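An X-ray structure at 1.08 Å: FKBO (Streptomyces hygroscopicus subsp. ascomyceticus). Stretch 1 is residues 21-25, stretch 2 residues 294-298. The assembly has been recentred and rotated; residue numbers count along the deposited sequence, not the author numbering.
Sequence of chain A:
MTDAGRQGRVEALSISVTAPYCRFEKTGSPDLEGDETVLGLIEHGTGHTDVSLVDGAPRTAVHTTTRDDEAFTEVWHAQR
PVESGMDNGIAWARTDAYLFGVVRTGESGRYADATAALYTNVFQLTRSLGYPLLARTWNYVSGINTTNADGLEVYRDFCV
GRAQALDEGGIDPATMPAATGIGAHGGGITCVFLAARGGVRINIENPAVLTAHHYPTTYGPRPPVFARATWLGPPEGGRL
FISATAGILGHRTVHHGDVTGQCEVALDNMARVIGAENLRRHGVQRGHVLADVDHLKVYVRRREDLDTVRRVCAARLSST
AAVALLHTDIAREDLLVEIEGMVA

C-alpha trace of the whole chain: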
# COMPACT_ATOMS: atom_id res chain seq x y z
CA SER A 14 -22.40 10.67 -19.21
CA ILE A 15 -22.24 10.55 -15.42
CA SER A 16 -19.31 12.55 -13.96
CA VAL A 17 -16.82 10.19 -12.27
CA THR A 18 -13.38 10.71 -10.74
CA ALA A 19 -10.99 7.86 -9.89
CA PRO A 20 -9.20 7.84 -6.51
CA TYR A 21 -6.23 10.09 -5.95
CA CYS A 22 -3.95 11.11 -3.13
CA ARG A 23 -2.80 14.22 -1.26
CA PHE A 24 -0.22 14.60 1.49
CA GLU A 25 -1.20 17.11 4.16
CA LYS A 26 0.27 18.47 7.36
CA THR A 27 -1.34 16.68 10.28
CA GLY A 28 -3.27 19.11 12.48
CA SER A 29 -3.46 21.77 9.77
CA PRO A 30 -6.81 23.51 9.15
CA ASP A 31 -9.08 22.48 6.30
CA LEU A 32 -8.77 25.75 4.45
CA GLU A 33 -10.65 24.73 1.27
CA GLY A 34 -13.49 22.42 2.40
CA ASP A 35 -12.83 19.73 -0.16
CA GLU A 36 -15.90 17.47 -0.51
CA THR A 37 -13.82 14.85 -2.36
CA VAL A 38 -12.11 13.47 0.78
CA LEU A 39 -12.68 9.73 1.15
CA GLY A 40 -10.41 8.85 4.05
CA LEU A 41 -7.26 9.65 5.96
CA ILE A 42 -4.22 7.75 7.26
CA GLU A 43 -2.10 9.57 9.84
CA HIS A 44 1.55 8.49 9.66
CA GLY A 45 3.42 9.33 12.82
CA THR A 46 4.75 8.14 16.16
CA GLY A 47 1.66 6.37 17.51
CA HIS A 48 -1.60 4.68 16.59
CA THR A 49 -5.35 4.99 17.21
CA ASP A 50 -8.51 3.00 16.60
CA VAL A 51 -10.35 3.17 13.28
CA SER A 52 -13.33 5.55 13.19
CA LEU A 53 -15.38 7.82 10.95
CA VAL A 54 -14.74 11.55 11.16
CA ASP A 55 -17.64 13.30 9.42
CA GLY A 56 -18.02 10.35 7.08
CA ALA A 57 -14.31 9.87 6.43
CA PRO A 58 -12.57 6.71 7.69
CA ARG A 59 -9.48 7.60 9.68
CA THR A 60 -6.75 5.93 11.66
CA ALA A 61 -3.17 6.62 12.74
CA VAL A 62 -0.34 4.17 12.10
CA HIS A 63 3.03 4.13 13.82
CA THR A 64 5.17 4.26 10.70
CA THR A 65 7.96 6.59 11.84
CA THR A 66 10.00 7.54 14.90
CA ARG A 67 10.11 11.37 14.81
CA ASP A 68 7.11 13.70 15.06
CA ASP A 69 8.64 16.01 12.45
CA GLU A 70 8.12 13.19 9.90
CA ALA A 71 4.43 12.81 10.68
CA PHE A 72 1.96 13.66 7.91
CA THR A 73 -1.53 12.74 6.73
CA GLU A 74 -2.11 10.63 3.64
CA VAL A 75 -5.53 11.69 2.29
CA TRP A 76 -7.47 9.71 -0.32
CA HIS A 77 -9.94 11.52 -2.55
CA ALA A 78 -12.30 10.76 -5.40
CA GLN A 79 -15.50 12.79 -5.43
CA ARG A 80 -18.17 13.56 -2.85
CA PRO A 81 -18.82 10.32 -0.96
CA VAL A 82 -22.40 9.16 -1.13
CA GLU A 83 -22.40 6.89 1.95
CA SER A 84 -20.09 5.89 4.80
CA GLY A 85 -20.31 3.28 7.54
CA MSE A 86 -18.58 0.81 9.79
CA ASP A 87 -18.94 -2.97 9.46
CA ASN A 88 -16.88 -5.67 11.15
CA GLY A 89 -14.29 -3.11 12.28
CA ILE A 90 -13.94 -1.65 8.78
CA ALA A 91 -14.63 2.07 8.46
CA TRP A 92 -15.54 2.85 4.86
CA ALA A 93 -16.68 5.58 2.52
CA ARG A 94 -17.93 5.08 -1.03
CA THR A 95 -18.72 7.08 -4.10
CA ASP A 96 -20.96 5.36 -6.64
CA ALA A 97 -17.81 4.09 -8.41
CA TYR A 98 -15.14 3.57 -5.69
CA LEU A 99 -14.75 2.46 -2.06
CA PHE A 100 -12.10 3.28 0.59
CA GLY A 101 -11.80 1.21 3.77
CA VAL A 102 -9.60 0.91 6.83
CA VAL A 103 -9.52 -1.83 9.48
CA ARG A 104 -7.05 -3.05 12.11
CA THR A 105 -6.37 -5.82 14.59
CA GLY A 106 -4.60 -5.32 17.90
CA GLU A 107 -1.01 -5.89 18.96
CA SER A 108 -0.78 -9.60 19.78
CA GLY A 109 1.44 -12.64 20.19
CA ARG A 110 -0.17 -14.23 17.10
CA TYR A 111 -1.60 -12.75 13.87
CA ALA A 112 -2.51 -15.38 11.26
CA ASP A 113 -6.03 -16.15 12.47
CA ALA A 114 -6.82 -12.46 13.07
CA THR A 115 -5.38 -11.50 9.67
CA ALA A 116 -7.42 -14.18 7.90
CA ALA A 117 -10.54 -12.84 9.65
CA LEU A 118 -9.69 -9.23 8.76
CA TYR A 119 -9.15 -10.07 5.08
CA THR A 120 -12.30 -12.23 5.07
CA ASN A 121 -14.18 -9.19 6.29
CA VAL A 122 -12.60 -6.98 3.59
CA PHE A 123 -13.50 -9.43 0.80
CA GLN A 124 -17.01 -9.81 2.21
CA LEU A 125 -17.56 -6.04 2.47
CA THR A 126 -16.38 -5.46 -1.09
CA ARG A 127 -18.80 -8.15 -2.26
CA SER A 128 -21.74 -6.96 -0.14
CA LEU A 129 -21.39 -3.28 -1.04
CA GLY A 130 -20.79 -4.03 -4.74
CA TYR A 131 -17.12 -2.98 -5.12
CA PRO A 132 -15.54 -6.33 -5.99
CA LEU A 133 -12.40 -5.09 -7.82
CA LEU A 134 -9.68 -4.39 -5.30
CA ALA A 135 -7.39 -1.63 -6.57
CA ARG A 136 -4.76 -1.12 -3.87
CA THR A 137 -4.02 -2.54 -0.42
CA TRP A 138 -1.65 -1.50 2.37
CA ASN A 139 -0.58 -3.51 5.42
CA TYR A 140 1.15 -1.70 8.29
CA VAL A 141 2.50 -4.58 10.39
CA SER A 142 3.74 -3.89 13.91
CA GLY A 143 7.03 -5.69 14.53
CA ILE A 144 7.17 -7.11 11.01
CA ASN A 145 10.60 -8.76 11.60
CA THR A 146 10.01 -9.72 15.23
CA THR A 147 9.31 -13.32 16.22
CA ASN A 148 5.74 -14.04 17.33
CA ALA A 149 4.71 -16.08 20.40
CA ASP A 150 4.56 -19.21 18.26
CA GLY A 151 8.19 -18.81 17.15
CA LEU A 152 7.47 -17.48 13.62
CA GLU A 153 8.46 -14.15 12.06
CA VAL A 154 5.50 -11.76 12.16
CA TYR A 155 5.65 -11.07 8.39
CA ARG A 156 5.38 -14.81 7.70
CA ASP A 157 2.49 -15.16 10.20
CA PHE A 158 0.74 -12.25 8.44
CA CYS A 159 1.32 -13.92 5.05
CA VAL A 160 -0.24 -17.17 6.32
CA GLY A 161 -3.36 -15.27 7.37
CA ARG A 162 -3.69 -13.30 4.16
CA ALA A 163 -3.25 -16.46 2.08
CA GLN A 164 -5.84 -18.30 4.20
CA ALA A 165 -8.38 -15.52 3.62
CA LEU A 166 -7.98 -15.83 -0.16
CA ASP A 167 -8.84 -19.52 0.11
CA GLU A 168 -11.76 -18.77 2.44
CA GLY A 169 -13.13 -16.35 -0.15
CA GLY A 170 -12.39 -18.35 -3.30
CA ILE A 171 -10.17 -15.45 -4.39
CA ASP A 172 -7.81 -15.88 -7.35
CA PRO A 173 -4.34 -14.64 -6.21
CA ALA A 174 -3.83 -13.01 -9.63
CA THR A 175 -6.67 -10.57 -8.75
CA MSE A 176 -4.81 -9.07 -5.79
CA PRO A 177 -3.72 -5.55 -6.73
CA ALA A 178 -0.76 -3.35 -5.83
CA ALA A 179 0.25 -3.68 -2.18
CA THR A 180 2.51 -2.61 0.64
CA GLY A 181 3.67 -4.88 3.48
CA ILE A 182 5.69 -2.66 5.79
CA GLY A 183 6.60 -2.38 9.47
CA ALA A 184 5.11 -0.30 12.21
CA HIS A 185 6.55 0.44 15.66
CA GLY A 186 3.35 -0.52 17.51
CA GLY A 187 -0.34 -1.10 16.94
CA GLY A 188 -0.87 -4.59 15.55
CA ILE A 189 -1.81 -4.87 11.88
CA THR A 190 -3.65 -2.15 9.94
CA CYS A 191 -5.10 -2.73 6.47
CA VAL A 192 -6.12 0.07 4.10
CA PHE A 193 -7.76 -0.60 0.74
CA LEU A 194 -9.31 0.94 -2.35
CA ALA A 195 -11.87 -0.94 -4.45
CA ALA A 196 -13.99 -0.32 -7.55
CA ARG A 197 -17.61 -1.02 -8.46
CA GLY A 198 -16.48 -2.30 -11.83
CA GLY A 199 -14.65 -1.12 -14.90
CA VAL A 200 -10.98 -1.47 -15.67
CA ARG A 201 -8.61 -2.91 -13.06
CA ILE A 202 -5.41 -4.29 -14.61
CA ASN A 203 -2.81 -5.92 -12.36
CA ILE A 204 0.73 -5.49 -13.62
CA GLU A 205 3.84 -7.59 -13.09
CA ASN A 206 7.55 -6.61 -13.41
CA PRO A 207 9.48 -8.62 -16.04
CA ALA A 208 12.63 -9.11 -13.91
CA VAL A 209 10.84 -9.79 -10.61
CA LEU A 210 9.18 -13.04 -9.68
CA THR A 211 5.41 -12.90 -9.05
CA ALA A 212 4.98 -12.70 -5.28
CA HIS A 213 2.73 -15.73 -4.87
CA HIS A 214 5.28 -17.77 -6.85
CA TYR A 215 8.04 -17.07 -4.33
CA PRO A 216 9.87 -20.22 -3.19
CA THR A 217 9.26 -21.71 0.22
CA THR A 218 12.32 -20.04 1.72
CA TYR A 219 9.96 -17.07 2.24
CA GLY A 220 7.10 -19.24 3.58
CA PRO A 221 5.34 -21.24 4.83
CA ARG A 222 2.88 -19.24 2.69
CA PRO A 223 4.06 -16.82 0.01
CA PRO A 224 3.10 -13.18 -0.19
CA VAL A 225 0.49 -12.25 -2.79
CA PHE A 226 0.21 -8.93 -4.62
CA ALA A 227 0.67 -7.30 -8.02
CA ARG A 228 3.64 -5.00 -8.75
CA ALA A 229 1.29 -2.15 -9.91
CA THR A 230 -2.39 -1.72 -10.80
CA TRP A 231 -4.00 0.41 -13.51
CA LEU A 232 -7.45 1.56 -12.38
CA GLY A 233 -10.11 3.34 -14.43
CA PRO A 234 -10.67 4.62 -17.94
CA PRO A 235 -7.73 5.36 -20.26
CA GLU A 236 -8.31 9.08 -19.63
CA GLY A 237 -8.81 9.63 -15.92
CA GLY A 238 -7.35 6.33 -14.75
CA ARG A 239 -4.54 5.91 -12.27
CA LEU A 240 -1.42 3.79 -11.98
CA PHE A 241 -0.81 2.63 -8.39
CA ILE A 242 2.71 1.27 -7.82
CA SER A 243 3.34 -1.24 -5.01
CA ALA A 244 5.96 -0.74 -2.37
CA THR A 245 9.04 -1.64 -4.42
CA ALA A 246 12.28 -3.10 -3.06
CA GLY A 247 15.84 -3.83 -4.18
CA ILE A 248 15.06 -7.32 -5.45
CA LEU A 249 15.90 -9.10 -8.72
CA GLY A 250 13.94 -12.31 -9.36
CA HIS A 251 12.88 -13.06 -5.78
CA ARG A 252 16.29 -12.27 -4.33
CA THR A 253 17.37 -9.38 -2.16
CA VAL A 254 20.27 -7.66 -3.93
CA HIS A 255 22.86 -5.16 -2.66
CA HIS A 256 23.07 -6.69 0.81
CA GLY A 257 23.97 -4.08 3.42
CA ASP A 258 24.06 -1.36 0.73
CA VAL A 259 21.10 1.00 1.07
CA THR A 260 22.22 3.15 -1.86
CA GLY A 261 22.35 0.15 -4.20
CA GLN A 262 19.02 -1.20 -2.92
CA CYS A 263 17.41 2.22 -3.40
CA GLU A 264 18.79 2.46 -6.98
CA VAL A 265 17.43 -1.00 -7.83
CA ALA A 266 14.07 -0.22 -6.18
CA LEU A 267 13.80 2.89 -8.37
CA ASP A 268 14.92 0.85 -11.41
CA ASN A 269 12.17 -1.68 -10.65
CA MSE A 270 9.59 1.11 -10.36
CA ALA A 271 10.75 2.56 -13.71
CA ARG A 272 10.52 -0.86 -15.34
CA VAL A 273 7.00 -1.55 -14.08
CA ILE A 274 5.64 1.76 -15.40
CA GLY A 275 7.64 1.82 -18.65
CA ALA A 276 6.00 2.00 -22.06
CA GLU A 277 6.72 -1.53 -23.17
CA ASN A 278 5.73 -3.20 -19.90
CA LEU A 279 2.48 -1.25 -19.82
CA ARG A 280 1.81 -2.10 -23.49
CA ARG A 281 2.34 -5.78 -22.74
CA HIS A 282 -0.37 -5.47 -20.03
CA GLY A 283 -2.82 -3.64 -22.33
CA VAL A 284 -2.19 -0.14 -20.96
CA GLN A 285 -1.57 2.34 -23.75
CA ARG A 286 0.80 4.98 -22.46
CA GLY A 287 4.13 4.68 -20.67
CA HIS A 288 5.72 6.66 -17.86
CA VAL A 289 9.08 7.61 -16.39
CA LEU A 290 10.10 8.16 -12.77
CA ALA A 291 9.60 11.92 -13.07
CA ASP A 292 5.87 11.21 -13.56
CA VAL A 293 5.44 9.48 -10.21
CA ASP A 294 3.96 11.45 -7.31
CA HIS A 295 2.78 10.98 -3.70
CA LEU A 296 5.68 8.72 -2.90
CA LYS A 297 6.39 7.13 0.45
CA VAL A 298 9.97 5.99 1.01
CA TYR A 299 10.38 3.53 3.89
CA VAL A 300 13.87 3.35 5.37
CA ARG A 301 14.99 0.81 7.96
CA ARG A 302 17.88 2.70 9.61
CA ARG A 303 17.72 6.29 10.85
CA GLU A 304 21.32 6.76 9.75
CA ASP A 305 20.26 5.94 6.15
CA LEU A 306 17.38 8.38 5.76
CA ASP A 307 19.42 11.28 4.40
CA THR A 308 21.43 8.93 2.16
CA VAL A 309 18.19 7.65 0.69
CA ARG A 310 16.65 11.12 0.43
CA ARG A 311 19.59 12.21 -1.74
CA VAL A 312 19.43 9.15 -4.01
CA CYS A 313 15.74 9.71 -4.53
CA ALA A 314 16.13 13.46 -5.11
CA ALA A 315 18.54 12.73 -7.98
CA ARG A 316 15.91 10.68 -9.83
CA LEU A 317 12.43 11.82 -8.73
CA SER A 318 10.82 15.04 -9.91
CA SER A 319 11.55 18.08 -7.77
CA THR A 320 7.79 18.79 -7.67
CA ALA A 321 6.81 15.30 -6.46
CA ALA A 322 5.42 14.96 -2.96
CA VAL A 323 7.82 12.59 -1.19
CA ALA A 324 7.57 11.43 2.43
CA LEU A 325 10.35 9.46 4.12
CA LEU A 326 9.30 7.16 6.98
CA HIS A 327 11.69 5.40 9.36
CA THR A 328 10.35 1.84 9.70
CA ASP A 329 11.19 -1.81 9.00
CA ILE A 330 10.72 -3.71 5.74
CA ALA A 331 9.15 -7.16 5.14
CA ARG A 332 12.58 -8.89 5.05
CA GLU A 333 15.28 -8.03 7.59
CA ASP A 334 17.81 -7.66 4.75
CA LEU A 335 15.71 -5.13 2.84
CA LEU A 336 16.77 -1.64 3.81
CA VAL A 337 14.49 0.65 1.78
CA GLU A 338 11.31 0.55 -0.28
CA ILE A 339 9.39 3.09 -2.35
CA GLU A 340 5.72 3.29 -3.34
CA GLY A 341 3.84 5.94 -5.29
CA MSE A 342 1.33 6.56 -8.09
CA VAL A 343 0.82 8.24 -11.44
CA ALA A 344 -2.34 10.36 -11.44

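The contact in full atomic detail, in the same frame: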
# COMPACT_ATOMS: atom_id res chain seq x y z
N TYR A 21 -7.51 9.41 -5.88
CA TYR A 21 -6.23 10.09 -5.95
C TYR A 21 -5.83 10.53 -4.56
O TYR A 21 -6.63 10.55 -3.63
CB TYR A 21 -6.26 11.27 -6.93
CG TYR A 21 -7.25 12.37 -6.61
CD1 TYR A 21 -8.60 12.26 -6.99
CD2 TYR A 21 -6.85 13.51 -5.96
CE1 TYR A 21 -9.51 13.27 -6.73
CE2 TYR A 21 -7.75 14.54 -5.71
CZ TYR A 21 -9.09 14.43 -6.12
OH TYR A 21 -10.00 15.44 -5.89
N CYS A 22 -4.56 10.88 -4.42
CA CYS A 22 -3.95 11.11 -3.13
C CYS A 22 -3.48 12.57 -2.94
O CYS A 22 -3.08 13.25 -3.92
CB CYS A 22 -2.74 10.14 -3.03
SG CYS A 22 -2.01 9.96 -1.40
N ARG A 23 -3.49 13.00 -1.69
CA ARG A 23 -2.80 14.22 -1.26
C ARG A 23 -2.04 13.93 0.01
O ARG A 23 -2.48 13.11 0.81
CB ARG A 23 -3.80 15.35 -0.95
CG ARG A 23 -4.61 15.85 -2.13
CD ARG A 23 -3.81 16.75 -3.03
NE ARG A 23 -4.64 17.32 -4.09
CZ ARG A 23 -4.78 16.82 -5.32
NH1 ARG A 23 -4.12 15.73 -5.70
NH2 ARG A 23 -5.58 17.42 -6.19
N PHE A 24 -0.92 14.63 0.22
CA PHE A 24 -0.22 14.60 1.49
C PHE A 24 -0.44 15.95 2.17
O PHE A 24 -0.25 17.01 1.55
CB PHE A 24 1.28 14.39 1.32
CG PHE A 24 1.69 13.02 0.80
CD1 PHE A 24 0.79 11.96 0.64
CD2 PHE A 24 3.02 12.81 0.49
CE1 PHE A 24 1.22 10.72 0.19
CE2 PHE A 24 3.45 11.59 0.05
CZ PHE A 24 2.57 10.54 -0.10
N GLU A 25 -0.86 15.90 3.43
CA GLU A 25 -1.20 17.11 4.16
C GLU A 25 -0.46 17.13 5.49
O GLU A 25 -0.05 16.11 6.04
CB GLU A 25 -2.71 17.22 4.41
CG GLU A 25 -3.64 17.11 3.18
CD GLU A 25 -3.58 18.31 2.20
OE1 GLU A 25 -3.03 19.37 2.59
OE2 GLU A 25 -4.11 18.19 1.05
N ASP A 294 4.23 10.46 -8.35
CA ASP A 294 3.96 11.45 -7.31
C ASP A 294 3.42 10.73 -6.07
O ASP A 294 3.15 9.52 -6.08
CB ASP A 294 2.96 12.47 -7.87
CG ASP A 294 2.96 13.82 -7.14
OD1 ASP A 294 3.65 14.02 -6.12
OD2 ASP A 294 2.20 14.69 -7.63
N HIS A 295 3.29 11.49 -4.98
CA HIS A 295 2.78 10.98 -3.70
C HIS A 295 3.49 9.69 -3.31
O HIS A 295 2.91 8.64 -3.05
CB HIS A 295 1.25 10.89 -3.72
CG HIS A 295 0.65 12.24 -3.91
ND1 HIS A 295 0.23 12.69 -5.15
CD2 HIS A 295 0.53 13.29 -3.06
CE1 HIS A 295 -0.15 13.95 -5.04
NE2 HIS A 295 0.02 14.34 -3.78
N LEU A 296 4.81 9.83 -3.25
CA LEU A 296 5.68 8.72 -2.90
C LEU A 296 5.92 8.64 -1.40
O LEU A 296 6.12 9.66 -0.75
CB LEU A 296 7.02 8.84 -3.61
CG LEU A 296 6.94 8.84 -5.15
CD1 LEU A 296 7.07 10.25 -5.73
CD2 LEU A 296 8.01 7.93 -5.72
N LYS A 297 5.91 7.42 -0.90
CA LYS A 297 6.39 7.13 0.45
C LYS A 297 7.64 6.27 0.31
O LYS A 297 7.64 5.29 -0.45
CB LYS A 297 5.33 6.45 1.30
CG LYS A 297 4.20 7.44 1.65
CD LYS A 297 2.81 6.83 1.61
CE LYS A 297 2.68 5.74 2.61
NZ LYS A 297 1.45 4.90 2.33
N VAL A 298 8.67 6.65 1.05
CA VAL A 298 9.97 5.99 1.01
C VAL A 298 10.24 5.48 2.43
O VAL A 298 10.42 6.28 3.35
CB VAL A 298 11.07 6.98 0.54
CG1 VAL A 298 12.43 6.27 0.53
CG2 VAL A 298 10.74 7.53 -0.84
O HOH W 1 -0.23 16.56 -1.90

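How does the contact begin along the first strand? Tyr21 takes no part: its CA-to-CB bond runs sideways and it makes no contact, so the meeting starts at Cys22. There the CA-to-CB bond points toward the second stretch, and Cys22 CB lies 4.1 Å from His295 CG. The backbone carbonyl lies over one face of the imidazole, with Cys22 O 3.2 Å from His295 CE1. Cys22 O is also 3.3 Å from His295 NE2, but the angle is too poor for a hydrogen bond. The sulfur sits obliquely to the ring, Cys22 SG lying 4.9 Å from the centroid of the His295 ring. A small, weakly polar side chain suits this buried position beside the flat ring.

What does Arg23 contribute if its side chain starts out pointing away? Its backbone runs past the imidazole: Arg23 N lies over the same face of the imidazole as Cys22 O, and Arg23 CA is 3.8 Å from His295 NE2. The long side chain then folds back on its own strand, and Arg23 NH1 donates a hydrogen bond to Cys22 O at 3.2 Å. Arg23 NH1 also lies 4.4 Å from His295 CE1, a loose and oblique approach. The exposed position suits a charged group, while the bond to Cys22 O gives a carbonyl beside the histidine a donor.

Why is Phe24 the main hydrophobic element of this strand's contact? Its CA-to-CB bond runs sideways, but the ring reaches across, bringing Phe24 CZ to 3.4 Å from His295 C. The edge of the imidazole meets the face of the phenyl ring, with centroids 5.1 Å apart and planes at 82°. His295 CB adds an off-centre CH-pi contact, 4.2 Å from the centroid of the Phe24 ring. Farther along, Leu296 O lies near the ring plane, 3.4 Å from Phe24 CE2, while the aliphatic part of Lys297 packs with Lys297 CG 3.9 Å from Phe24 CZ.

What joins the stretches where no direct hydrogen bond crosses between them? Water 1 does: it accepts from Phe24 N at 2.9 Å and hydrogen-bonds His295 NE2 at 2.9 Å. His295 thus combines a flat surface for packing with a polar edge for the water. Its own backbone is tied down, His295 N donating to Asp294 OD1 at 2.8 Å where the chain turns a corner. Glu25 lies beyond the contact, which buries 263 Å² in all, centred on Phe24 and His295.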